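Local coordinates for succinate-semialdehyde dehydrogenase (Synechococcus sp., PDB 4ITA), which probably catalyses the NADP+-dependent oxidation of succinic semialdehyde to succinate, as a member of the aldehyde dehydrogenase family that binds NADPH in a Rossmann-type domain, at residues 65-68 and 69-72; 75-78 and 79-83; 132-135 and 136-140; 159-162 and 163-166. All coordinates share one frame; numbering follows the deposited sequence.

Contact 1 of 4, residues 65-68 and 69-72; sequences SKFA and EIMT
Phe67 and Met71 meet one helical turn apart on the buried side. The Met71 N-H donates to Phe67 O over 3.2 Å, in the carbonyl plane and nearly straight (164°). With CG anti to its own carbonyl carbon (chi1 -62°), Met71 lays its chain beside that same oxygen, and a bend at chi3 then turns CE back to 4.5 Å from Phe67 CB. Ile70 comes in from another direction: its CD1 reaches the edge of the Phe67 ring, close to the ring plane and 4.3 Å from Phe67 CD1. The Thr72 N-H meets Ala68 O at 2.9 Å in a still straighter bond (173°), while Thr72 OG1 has its stronger partner in Lys77 O. These are i to i+3 and i to i+4 contacts along helix 64-75, whose buried side lies on helix 79-103 through Ala68 and Met71 and on helix 162-175 through Phe67, Ile70 and Met71. Toward solvent the packing gives way to the exposed chains of Lys66 and Glu69, and the backbone bond there, Ile70 N to Lys66 O at 3.3 Å, is weak. Glu69 stretches out from the helix, its CG anti to the backbone N and its chain extended beyond. A water donates to Lys66 O at 2.8 Å and, weakly, to Glu69 OE1 at 3.4 Å.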
loop_
_atom_site.group_PDB
_atom_site.type_symbol
_atom_site.label_atom_id
_atom_site.label_comp_id
_atom_site.label_asym_id
_atom_site.label_seq_id
_atom_site.Cartn_x
_atom_site.Cartn_y
_atom_site.Cartn_z
ATOM N N SER A 65 27.559 8.709 21.616
ATOM C CA SER A 65 27.929 7.773 22.660
ATOM C C SER A 65 26.878 7.715 23.757
ATOM O O SER A 65 26.554 6.640 24.267
ATOM C CB SER A 65 29.281 8.162 23.245
ATOM O OG SER A 65 29.734 7.151 24.119
ATOM N N LYS A 66 26.332 8.872 24.114
ATOM C CA LYS A 66 25.284 8.934 25.118
ATOM C C LYS A 66 24.017 8.208 24.664
ATOM O O LYS A 66 23.430 7.425 25.414
ATOM C CB LYS A 66 24.956 10.393 25.466
ATOM C CG LYS A 66 23.726 10.549 26.357
ATOM C CD LYS A 66 23.556 11.982 26.861
ATOM C CE LYS A 66 22.667 12.813 25.945
ATOM N NZ LYS A 66 22.365 14.153 26.534
ATOM N N PHE A 67 23.594 8.459 23.430
ATOM C CA PHE A 67 22.415 7.781 22.920
ATOM C C PHE A 67 22.673 6.285 22.823
ATOM O O PHE A 67 21.806 5.477 23.143
ATOM C CB PHE A 67 21.985 8.352 21.572
ATOM C CG PHE A 67 21.561 9.790 21.643
ATOM C CD1 PHE A 67 20.690 10.221 22.635
ATOM C CD2 PHE A 67 22.059 10.715 20.735
ATOM C CE1 PHE A 67 20.304 11.555 22.712
ATOM C CE2 PHE A 67 21.685 12.046 20.804
ATOM C CZ PHE A 67 20.808 12.468 21.796
ATOM N N ALA A 68 23.877 5.924 22.394
ATOM C CA ALA A 68 24.247 4.517 22.300
ATOM C C ALA A 68 24.162 3.822 23.655
ATOM O O ALA A 68 23.739 2.669 23.742
ATOM C CB ALA A 68 25.640 4.381 21.711
ATOM N N GLU A 69 24.549 4.520 24.718
ATOM C CA GLU A 69 24.501 3.931 26.054
ATOM C C GLU A 69 23.071 3.609 26.454
ATOM O O GLU A 69 22.809 2.608 27.133
ATOM C CB GLU A 69 25.146 4.857 27.089
ATOM C CG GLU A 69 25.255 4.238 28.473
ATOM C CD GLU A 69 26.025 5.107 29.450
ATOM O OE1 GLU A 69 26.160 6.321 29.191
ATOM O OE2 GLU A 69 26.493 4.571 30.475
ATOM N N ILE A 70 22.128 4.448 26.032
ATOM C CA ILE A 70 20.724 4.188 26.340
ATOM C C ILE A 70 20.289 2.898 25.650
ATOM O O ILE A 70 19.662 2.040 26.278
ATOM C CB ILE A 70 19.798 5.343 25.905
ATOM C CG1 ILE A 70 20.226 6.663 26.551
ATOM C CG2 ILE A 70 18.354 5.027 26.268
ATOM C CD1 ILE A 70 19.454 7.860 26.015
ATOM N N MET A 71 20.631 2.766 24.366
ATOM C CA MET A 71 20.286 1.568 23.589
ATOM C C MET A 71 20.860 0.312 24.233
ATOM O O MET A 71 20.150 -0.673 24.450
ATOM C CB MET A 71 20.788 1.676 22.141
ATOM C CG MET A 71 20.194 2.828 21.313
ATOM S SD MET A 71 20.703 2.822 19.562
ATOM C CE MET A 71 21.394 4.481 19.399
ATOM N N THR A 72 22.153 0.338 24.528
ATOM C CA THR A 72 22.825 -0.808 25.135
ATOM C C THR A 72 22.221 -1.179 26.485
ATOM O O THR A 72 21.990 -2.354 26.764
ATOM C CB THR A 72 24.327 -0.526 25.277
ATOM O OG1 THR A 72 24.884 -0.334 23.973
ATOM C CG2 THR A 72 25.042 -1.679 25.975
HETATM O O HOH W 1 23.212 7.656 28.150
#

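Contact 2 of 4, residues 75-78 and 79-83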
loop_
_atom_site.group_PDB
_atom_site.type_symbol
_atom_site.label_atom_id
_atom_site.label_comp_id
_atom_site.label_asym_id
_atom_site.label_seq_id
_atom_site.Cartn_x
_atom_site.Cartn_y
_atom_site.Cartn_z
ATOM N N MET A 75 18.467 -2.682 25.699
ATOM C CA MET A 75 18.240 -3.851 24.855
ATOM C C MET A 75 19.478 -4.672 24.490
ATOM O O MET A 75 19.375 -5.641 23.743
ATOM C CB MET A 75 17.379 -3.497 23.635
ATOM C CG MET A 75 17.853 -2.291 22.823
ATOM S SD MET A 75 19.399 -2.544 21.880
ATOM C CE MET A 75 18.912 -3.915 20.804
ATOM N N GLY A 76 20.637 -4.287 25.019
ATOM C CA GLY A 76 21.794 -5.175 25.045
ATOM C C GLY A 76 22.709 -5.249 23.834
ATOM O O GLY A 76 23.678 -6.010 23.848
ATOM N N LYS A 77 22.433 -4.487 22.781
ATOM C CA LYS A 77 23.361 -4.473 21.648
ATOM C C LYS A 77 24.676 -3.812 22.072
ATOM O O LYS A 77 24.692 -3.012 23.011
ATOM C CB LYS A 77 22.758 -3.769 20.425
ATOM C CG LYS A 77 22.785 -2.251 20.480
ATOM C CD LYS A 77 22.028 -1.645 19.301
ATOM C CE LYS A 77 22.829 -1.758 18.030
ATOM N NZ LYS A 77 21.953 -1.773 16.817
ATOM N N THR A 78 25.779 -4.146 21.407
ATOM C CA THR A 78 27.056 -3.572 21.820
ATOM C C THR A 78 27.024 -2.053 21.703
ATOM O O THR A 78 26.372 -1.490 20.811
ATOM C CB THR A 78 28.244 -4.099 21.004
ATOM O OG1 THR A 78 28.115 -3.681 19.639
ATOM C CG2 THR A 78 28.327 -5.620 21.083
ATOM N N HIS A 79 27.716 -1.386 22.618
ATOM C CA HIS A 79 27.791 0.065 22.598
ATOM C C HIS A 79 28.370 0.557 21.271
ATOM O O HIS A 79 27.908 1.557 20.709
ATOM C CB HIS A 79 28.630 0.556 23.778
ATOM C CG HIS A 79 28.664 2.045 23.921
ATOM N ND1 HIS A 79 29.824 2.774 23.794
ATOM C CD2 HIS A 79 27.680 2.938 24.182
ATOM C CE1 HIS A 79 29.555 4.058 23.972
ATOM N NE2 HIS A 79 28.264 4.182 24.214
ATOM N N GLN A 80 29.360 -0.153 20.748
ATOM C CA GLN A 80 29.958 0.233 19.479
ATOM C C GLN A 80 28.968 0.151 18.320
ATOM O O GLN A 80 28.931 1.043 17.470
ATOM C CB GLN A 80 31.220 -0.586 19.193
ATOM C CG GLN A 80 32.360 -0.303 20.171
ATOM C CD GLN A 80 32.746 1.171 20.235
ATOM O OE1 GLN A 80 32.818 1.761 21.315
ATOM N NE2 GLN A 80 33.007 1.768 19.080
ATOM N N SER A 81 28.162 -0.905 18.277
ATOM C CA SER A 81 27.156 -1.013 17.217
ATOM C C SER A 81 26.028 0.003 17.425
ATOM O O SER A 81 25.422 0.460 16.458
ATOM C CB SER A 81 26.604 -2.438 17.077
ATOM O OG SER A 81 25.874 -2.848 18.213
ATOM N N ALA A 82 25.760 0.364 18.679
ATOM C CA ALA A 82 24.761 1.394 18.975
ATOM C C ALA A 82 25.242 2.786 18.550
ATOM O O ALA A 82 24.440 3.618 18.119
ATOM C CB ALA A 82 24.359 1.368 20.449
ATOM N N ILE A 83 26.547 3.032 18.646
ATOM C CA ILE A 83 27.122 4.258 18.118
ATOM C C ILE A 83 26.887 4.299 16.612
ATOM O O ILE A 83 26.424 5.307 16.078
ATOM C CB ILE A 83 28.633 4.371 18.457
ATOM C CG1 ILE A 83 28.812 4.718 19.937
ATOM C CG2 ILE A 83 29.310 5.422 17.584
ATOM C CD1 ILE A 83 30.243 4.590 20.432
HETATM O O HOH W 2 23.811 -1.104 14.696
#
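Thr78 occupies the N-cap position of helix 79-103, and its side chain reaches forward over the first turn to meet Ser81. Among the polar contacts, the hydroxyls Thr78 OG1 and Ser81 OG lie 2.8 Å apart and probably share a hydrogen bond; Thr78 chi1 of 65° sets OG1 between the backbone N and the carbonyl carbon, facing the helix. The apolar contact belongs to Lys77, whose CG lies 3.9 Å from Ala82 CB. Close van der Waals packing follows further out, where Lys77 CE passes 3.2 Å from Ser81 OG. A bend at chi3 carries the charged end alongside the helix. There NZ forms a salt bridge with Glu85, bonds to Asn259 OD1, and donates over 2.9 Å to a water that in turn donates to Ser81 O. A methionine in place of Lys77 could not offer a charge: Glu85 would probably lose its positively charged mate, and the water would keep its bond to Ser81 O but lose the lysine donor. His79 points NE2 to Ser65 O on the preceding helix. The backbone closes the turn, the Ala82 N-H donating to Thr78 O at 2.9 Å, in the carbonyl plane.

Contact 3 of 4, residues 132-135 and 136-140. With NDP (NADPH dihydro-nicotinamide-adenine-dinucleotide phosphate), chain C; EDO (1,2-ethanediol), chain R.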
loop_
_atom_site.group_PDB
_atom_site.type_symbol
_atom_site.label_atom_id
_atom_site.label_comp_id
_atom_site.label_asym_id
_atom_site.label_seq_id
_atom_site.Cartn_x
_atom_site.Cartn_y
_atom_site.Cartn_z
ATOM N N TRP A 132 12.247 -3.314 19.347
ATOM C CA TRP A 132 13.394 -2.964 20.168
ATOM C C TRP A 132 14.745 -3.199 19.491
ATOM O O TRP A 132 15.755 -2.752 20.011
ATOM C CB TRP A 132 13.352 -3.687 21.527
ATOM C CG TRP A 132 13.110 -5.168 21.420
ATOM C CD1 TRP A 132 11.945 -5.823 21.704
ATOM C CD2 TRP A 132 14.042 -6.179 20.994
ATOM N NE1 TRP A 132 12.092 -7.167 21.488
ATOM C CE2 TRP A 132 13.364 -7.412 21.046
ATOM C CE3 TRP A 132 15.379 -6.160 20.588
ATOM C CZ2 TRP A 132 13.979 -8.619 20.694
ATOM C CZ3 TRP A 132 15.985 -7.365 20.224
ATOM C CH2 TRP A 132 15.283 -8.572 20.283
ATOM N N ASN A 133 14.794 -3.897 18.355
ATOM C CA ASN A 133 16.108 -4.344 17.870
ATOM C C ASN A 133 17.011 -3.255 17.300
ATOM O O ASN A 133 18.230 -3.325 17.443
ATOM C CB ASN A 133 16.017 -5.578 16.959
ATOM C CG ASN A 133 15.418 -5.282 15.610
ATOM O OD1 ASN A 133 14.580 -4.390 15.455
ATOM N ND2 ASN A 133 15.846 -6.043 14.607
ATOM N N PHE A 134 16.415 -2.245 16.673
ATOM C CA PHE A 134 17.161 -1.064 16.241
ATOM C C PHE A 134 16.339 0.118 16.709
ATOM O O PHE A 134 15.623 0.745 15.924
ATOM C CB PHE A 134 17.365 -1.040 14.721
ATOM C CG PHE A 134 18.272 -2.130 14.216
ATOM C CD1 PHE A 134 17.748 -3.317 13.726
ATOM C CD2 PHE A 134 19.646 -1.967 14.234
ATOM C CE1 PHE A 134 18.588 -4.327 13.257
ATOM C CE2 PHE A 134 20.494 -2.974 13.766
ATOM C CZ PHE A 134 19.958 -4.154 13.282
ATOM N N PRO A 135 16.418 0.412 18.012
ATOM C CA PRO A 135 15.435 1.296 18.646
ATOM C C PRO A 135 15.542 2.762 18.237
ATOM O O PRO A 135 14.584 3.504 18.454
ATOM C CB PRO A 135 15.713 1.109 20.142
ATOM C CG PRO A 135 17.172 0.749 20.203
ATOM C CD PRO A 135 17.439 -0.068 18.963
ATOM N N PHE A 136 16.676 3.178 17.668
ATOM C CA PHE A 136 16.803 4.519 17.092
ATOM C C PHE A 136 16.622 4.483 15.578
ATOM O O PHE A 136 15.792 5.210 15.027
ATOM C CB PHE A 136 18.170 5.137 17.427
ATOM C CG PHE A 136 18.202 5.907 18.724
ATOM C CD1 PHE A 136 17.872 5.290 19.924
ATOM C CD2 PHE A 136 18.595 7.239 18.746
ATOM C CE1 PHE A 136 17.918 5.995 21.122
ATOM C CE2 PHE A 136 18.644 7.949 19.938
ATOM C CZ PHE A 136 18.301 7.327 21.125
ATOM N N TRP A 137 17.397 3.638 14.905
ATOM C CA TRP A 137 17.413 3.609 13.447
ATOM C C TRP A 137 16.043 3.368 12.828
ATOM O O TRP A 137 15.662 4.064 11.901
ATOM C CB TRP A 137 18.444 2.583 12.939
ATOM C CG TRP A 137 18.218 2.108 11.531
ATOM C CD1 TRP A 137 17.832 0.856 11.143
ATOM C CD2 TRP A 137 18.364 2.873 10.332
ATOM N NE1 TRP A 137 17.726 0.799 9.776
ATOM C CE2 TRP A 137 18.048 2.025 9.252
ATOM C CE3 TRP A 137 18.736 4.195 10.064
ATOM C CZ2 TRP A 137 18.090 2.457 7.925
ATOM C CZ3 TRP A 137 18.775 4.624 8.744
ATOM C CH2 TRP A 137 18.448 3.758 7.695
ATOM N N GLN A 138 15.287 2.398 13.326
ATOM C CA GLN A 138 13.997 2.132 12.691
ATOM C C GLN A 138 13.036 3.298 12.869
ATOM O O GLN A 138 12.194 3.560 12.003
ATOM C CB GLN A 138 13.358 0.859 13.229
ATOM C CG GLN A 138 14.267 -0.352 13.277
ATOM C CD GLN A 138 14.343 -1.058 11.955
ATOM O OE1 GLN A 138 13.708 -0.640 10.994
ATOM N NE2 GLN A 138 15.105 -2.144 11.892
ATOM N N VAL A 139 13.151 3.999 13.990
ATOM C CA VAL A 139 12.325 5.177 14.213
ATOM C C VAL A 139 12.691 6.289 13.229
ATOM O O VAL A 139 11.815 6.843 12.561
ATOM C CB VAL A 139 12.415 5.684 15.665
ATOM C CG1 VAL A 139 11.621 6.973 15.823
ATOM C CG2 VAL A 139 11.907 4.614 16.642
ATOM N N PHE A 140 13.975 6.609 13.110
ATOM C CA PHE A 140 14.376 7.657 12.184
ATOM C C PHE A 140 14.147 7.280 10.727
ATOM O O PHE A 140 13.855 8.149 9.906
ATOM C CB PHE A 140 15.803 8.123 12.468
ATOM C CG PHE A 140 15.899 8.983 13.695
ATOM C CD1 PHE A 140 15.509 10.316 13.652
ATOM C CD2 PHE A 140 16.329 8.455 14.903
ATOM C CE1 PHE A 140 15.568 11.115 14.783
ATOM C CE2 PHE A 140 16.390 9.244 16.041
ATOM C CZ PHE A 140 16.014 10.583 15.979
HETATM P PA NDP C . 7.024 -7.832 18.126
HETATM O O1A NDP C . 6.176 -7.937 16.891
HETATM O O2A NDP C . 6.713 -8.688 19.322
HETATM O O5B NDP C . 7.010 -6.310 18.619
HETATM C C5B NDP C . 7.240 -5.216 17.723
HETATM C C4B NDP C . 6.352 -4.027 18.081
HETATM O O4B NDP C . 4.985 -4.394 17.873
HETATM C C3B NDP C . 6.439 -3.621 19.547
HETATM O O3B NDP C . 6.205 -2.210 19.648
HETATM C C2B NDP C . 5.277 -4.369 20.173
HETATM O O2B NDP C . 4.793 -3.774 21.369
HETATM C C1B NDP C . 4.253 -4.198 19.085
HETATM N N9A NDP C . 3.177 -5.200 19.074
HETATM C C8A NDP C . 3.255 -6.519 19.343
HETATM N N7A NDP C . 2.042 -7.100 19.181
HETATM C C5A NDP C . 1.187 -6.145 18.781
HETATM C C6A NDP C . -0.239 -6.058 18.431
HETATM N N6A NDP C . -1.011 -7.162 18.472
HETATM N N1A NDP C . -0.721 -4.852 18.074
HETATM C C2A NDP C . 0.040 -3.751 18.025
HETATM N N3A NDP C . 1.345 -3.750 18.336
HETATM C C4A NDP C . 1.944 -4.899 18.709
HETATM O O3 NDP C . 8.535 -8.057 17.567
HETATM P PN NDP C . 9.871 -8.733 18.197
HETATM O O1N NDP C . 9.550 -9.999 18.960
HETATM O O2N NDP C . 10.665 -7.631 18.842
HETATM O O5D NDP C . 10.638 -9.174 16.852
HETATM C C5D NDP C . 11.121 -8.194 15.943
HETATM C C4D NDP C . 10.687 -8.547 14.532
HETATM O O4D NDP C . 10.807 -7.395 13.685
HETATM C C3D NDP C . 11.545 -9.623 13.898
HETATM O O3D NDP C . 10.724 -10.554 13.185
HETATM C C2D NDP C . 12.434 -8.803 12.983
HETATM O O2D NDP C . 12.963 -9.615 11.935
HETATM C C1D NDP C . 11.464 -7.758 12.468
HETATM N N1N NDP C . 12.203 -6.627 11.890
HETATM C C2N NDP C . 11.850 -6.127 10.693
HETATM C C3N NDP C . 12.777 -5.411 9.938
HETATM C C7N NDP C . 12.411 -4.811 8.613
HETATM O O7N NDP C . 12.752 -3.652 8.384
HETATM N N7N NDP C . 11.741 -5.535 7.721
HETATM C C4N NDP C . 14.194 -5.223 10.424
HETATM C C5N NDP C . 14.241 -5.376 11.873
HETATM C C6N NDP C . 13.243 -6.074 12.547
HETATM P P2B NDP C . 5.172 -4.361 22.816
HETATM O O1X NDP C . 4.428 -3.435 23.733
HETATM O O2X NDP C . 4.652 -5.779 22.860
HETATM O O3X NDP C . 6.658 -4.271 22.986
HETATM C C1 EDO R . 18.864 -3.122 9.875
HETATM O O1 EDO R . 19.492 -2.351 8.849
HETATM C C2 EDO R . 17.435 -3.441 9.453
HETATM O O2 EDO R . 16.677 -2.226 9.348
#
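Phe134, Trp137 and Gln138 hold a molecule of 1,2-ethanediol, probably from the crystallisation liquor, beside the nicotinamide of NADPH. Its O2 lies in the plane of the Trp137 indole, at the edge, and accepts from Trp137 NE1 at 3.2 Å; a second, weak bond comes from Gln138 NE2 at 3.0 Å. Its C1 stands 3.6 Å above one face of the Phe134 ring, offset toward the rim, and Ser421 OG binds the same diol. Gln138 bends at chi2 (-83°), folding its amide back toward Phe134. Its CG rests 3.5 Å from Phe134 CB, its NE2 approaches Phe134 CD1 at 3.4 Å, and amide and ring planes stand 64° apart. The backbone repeats the pairing, Gln138 N donating to Phe134 O at 3.1 Å. This is the Trp-Asn-Phe-Pro turn of the aldehyde dehydrogenase family, leading from strand 115-129 into helix 137-149 in the cofactor domain. Gln138 NE2 is also 3.3 Å from C5N of the nicotinamide, and were this residue an alanine, a gap would probably open between Phe134 and that ring, with the diol losing a donor. Asn133 ND2 comes to 3.2 Å from the same C5N and bonds to Gln262 O, whereas its OD1 is buried without a partner. Glu85 OE2 accepts the N-H groups of both Phe136 and Trp137.

Contact 4 of 4, residues 159-162 and 163-166; sequences SNVP and QCAL. With NDP (NADPH dihydro-nicotinamide-adenine-dinucleotide phosphate), chain C.
One short run of chain contributes to the 2'-phosphate site of NADPH and starts helix 162-175: Ser159 grips the phosphate, and Val161, at the N-cap position, packs on Cys164. The loop follows strand 152-156 in the Rossmann-type cofactor domain. Ser159 binds with two groups: its backbone N-H donates to O3X of NADPH at 2.9 Å in an almost straight bond (168°), and its OG donates to O1X of NADPH at 2.7 Å. With OG anti to the carbonyl carbon (chi1 -74°) and beside the backbone N, hydroxyl and N-H face the phosphate together. Two residues on, Val161 CB meets Cys164 CB at 4.0 Å, and Val161 O takes the Ala165 N-H at 3.0 Å, nearly along the C=O axis. Pro162 O then receives the Leu166 N-H at 2.9 Å, with the donor tilted 22° from the carbonyl plane, while Leu166 CG leans over that oxygen at 3.3 Å. Pro162 has no N-H to donate; the next two, of Gln163 and Cys164, bond to the carboxylate of Glu74, at the end of helix 64-75, and Gln163 NE2 reaches Thr7 OG1. A negative carboxylate at the positive end of the helix dipole is likely to be a favourable pairing. At the cofactor, a hydroxyl and an N-H directed at two different phosphate oxygens suit the 2'-phosphate, which NADH lacks, and are consistent with a preference for NADP(H) over NAD(H).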
loop_
_atom_site.group_PDB
_atom_site.type_symbol
_atom_site.label_atom_id
_atom_site.label_comp_id
_atom_site.label_asym_id
_atom_site.label_seq_id
_atom_site.Cartn_x
_atom_site.Cartn_y
_atom_site.Cartn_z
ATOM N N SER A 159 7.822 -2.055 24.381
ATOM C CA SER A 159 7.642 -1.752 25.798
ATOM C C SER A 159 8.918 -1.825 26.624
ATOM O O SER A 159 8.953 -1.331 27.756
ATOM C CB SER A 159 6.575 -2.667 26.400
ATOM O OG SER A 159 5.285 -2.284 25.977
ATOM N N ASN A 160 9.956 -2.438 26.065
ATOM C CA ASN A 160 11.238 -2.563 26.746
ATOM C C ASN A 160 12.261 -1.500 26.348
ATOM O O ASN A 160 13.379 -1.501 26.848
ATOM C CB ASN A 160 11.825 -3.956 26.523
ATOM C CG ASN A 160 12.066 -4.257 25.057
ATOM O OD1 ASN A 160 11.279 -3.866 24.197
ATOM N ND2 ASN A 160 13.159 -4.958 24.763
ATOM N N VAL A 161 11.885 -0.582 25.463
ATOM C CA VAL A 161 12.779 0.546 25.163
ATOM C C VAL A 161 12.155 1.935 25.403
ATOM O O VAL A 161 12.269 2.830 24.553
ATOM C CB VAL A 161 13.419 0.438 23.742
ATOM C CG1 VAL A 161 14.338 -0.767 23.664
ATOM C CG2 VAL A 161 12.354 0.365 22.652
ATOM N N PRO A 162 11.525 2.136 26.575
ATOM C CA PRO A 162 10.895 3.439 26.825
ATOM C C PRO A 162 11.891 4.601 26.842
ATOM O O PRO A 162 11.550 5.682 26.368
ATOM C CB PRO A 162 10.237 3.250 28.204
ATOM C CG PRO A 162 11.039 2.190 28.860
ATOM C CD PRO A 162 11.423 1.255 27.754
ATOM N N GLN A 163 13.094 4.406 27.372
ATOM C CA GLN A 163 14.060 5.501 27.367
ATOM C C GLN A 163 14.514 5.869 25.959
ATOM O O GLN A 163 14.710 7.047 25.659
ATOM C CB GLN A 163 15.260 5.202 28.265
ATOM C CG GLN A 163 14.896 5.056 29.733
ATOM C CD GLN A 163 16.122 4.908 30.605
ATOM O OE1 GLN A 163 17.042 5.727 30.546
ATOM N NE2 GLN A 163 16.150 3.854 31.412
ATOM N N CYS A 164 14.670 4.877 25.088
ATOM C CA CYS A 164 14.979 5.168 23.691
ATOM C C CYS A 164 13.850 5.956 23.047
ATOM O O CYS A 164 14.083 6.949 22.361
ATOM C CB CYS A 164 15.226 3.882 22.892
ATOM S SG CYS A 164 16.741 2.995 23.320
ATOM N N ALA A 165 12.626 5.508 23.295
ATOM C CA ALA A 165 11.455 6.160 22.728
ATOM C C ALA A 165 11.341 7.621 23.190
ATOM O O ALA A 165 11.078 8.522 22.386
ATOM C CB ALA A 165 10.212 5.373 23.071
ATOM N N LEU A 166 11.559 7.863 24.480
ATOM C CA LEU A 166 11.526 9.229 25.000
ATOM C C LEU A 166 12.682 10.064 24.450
ATOM O O LEU A 166 12.519 11.246 24.156
ATOM C CB LEU A 166 11.541 9.219 26.524
ATOM C CG LEU A 166 10.295 8.602 27.153
ATOM C CD1 LEU A 166 10.513 8.349 28.639
ATOM C CD2 LEU A 166 9.076 9.486 26.917
HETATM P PA NDP C . 7.024 -7.832 18.126
HETATM O O1A NDP C . 6.176 -7.937 16.891
HETATM O O2A NDP C . 6.713 -8.688 19.322
HETATM O O5B NDP C . 7.010 -6.310 18.619
HETATM C C5B NDP C . 7.240 -5.216 17.723
HETATM C C4B NDP C . 6.352 -4.027 18.081
HETATM O O4B NDP C . 4.985 -4.394 17.873
HETATM C C3B NDP C . 6.439 -3.621 19.547
HETATM O O3B NDP C . 6.205 -2.210 19.648
HETATM C C2B NDP C . 5.277 -4.369 20.173
HETATM O O2B NDP C . 4.793 -3.774 21.369
HETATM C C1B NDP C . 4.253 -4.198 19.085
HETATM N N9A NDP C . 3.177 -5.200 19.074
HETATM C C8A NDP C . 3.255 -6.519 19.343
HETATM N N7A NDP C . 2.042 -7.100 19.181
HETATM C C5A NDP C . 1.187 -6.145 18.781
HETATM C C6A NDP C . -0.239 -6.058 18.431
HETATM N N6A NDP C . -1.011 -7.162 18.472
HETATM N N1A NDP C . -0.721 -4.852 18.074
HETATM C C2A NDP C . 0.040 -3.751 18.025
HETATM N N3A NDP C . 1.345 -3.750 18.336
HETATM C C4A NDP C . 1.944 -4.899 18.709
HETATM O O3 NDP C . 8.535 -8.057 17.567
HETATM P PN NDP C . 9.871 -8.733 18.197
HETATM O O1N NDP C . 9.550 -9.999 18.960
HETATM O O2N NDP C . 10.665 -7.631 18.842
HETATM O O5D NDP C . 10.638 -9.174 16.852
HETATM C C5D NDP C . 11.121 -8.194 15.943
HETATM C C4D NDP C . 10.687 -8.547 14.532
HETATM O O4D NDP C . 10.807 -7.395 13.685
HETATM C C3D NDP C . 11.545 -9.623 13.898
HETATM O O3D NDP C . 10.724 -10.554 13.185
HETATM C C2D NDP C . 12.434 -8.803 12.983
HETATM O O2D NDP C . 12.963 -9.615 11.935
HETATM C C1D NDP C . 11.464 -7.758 12.468
HETATM N N1N NDP C . 12.203 -6.627 11.890
HETATM C C2N NDP C . 11.850 -6.127 10.693
HETATM C C3N NDP C . 12.777 -5.411 9.938
HETATM C C7N NDP C . 12.411 -4.811 8.613
HETATM O O7N NDP C . 12.752 -3.652 8.384
HETATM N N7N NDP C . 11.741 -5.535 7.721
HETATM C C4N NDP C . 14.194 -5.223 10.424
HETATM C C5N NDP C . 14.241 -5.376 11.873
HETATM C C6N NDP C . 13.243 -6.074 12.547
HETATM P P2B NDP C . 5.172 -4.361 22.816
HETATM O O1X NDP C . 4.428 -3.435 23.733
HETATM O O2X NDP C . 4.652 -5.779 22.860
HETATM O O3X NDP C . 6.658 -4.271 22.986
#

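How the contacts relate
Contacts 3 and 4 are buried and both reach NADPH, contact 3 at the nicotinamide end and contact 4 at the 2'-phosphate. Contacts 1 and 2 are partly buried: contact 1 lies on helix 64-75, and contact 2 spans the loop after it and the start of helix 79-103, with Met71 CE packing on Ala82 O at 3.4 Å. Chemistry follows place: contact 1 is a plain helical turn, contact 2 a polar helix start, contact 3 aromatic and amide groups around a diol, contact 4 a phosphate grip. Met71 and Met75 tie them together, Met71 CE packing 3.6 Å from Phe136 CG and Met75 CG 3.9 Å from Val161 CG1, while Cys164 SG touches both Met71 and Pro135.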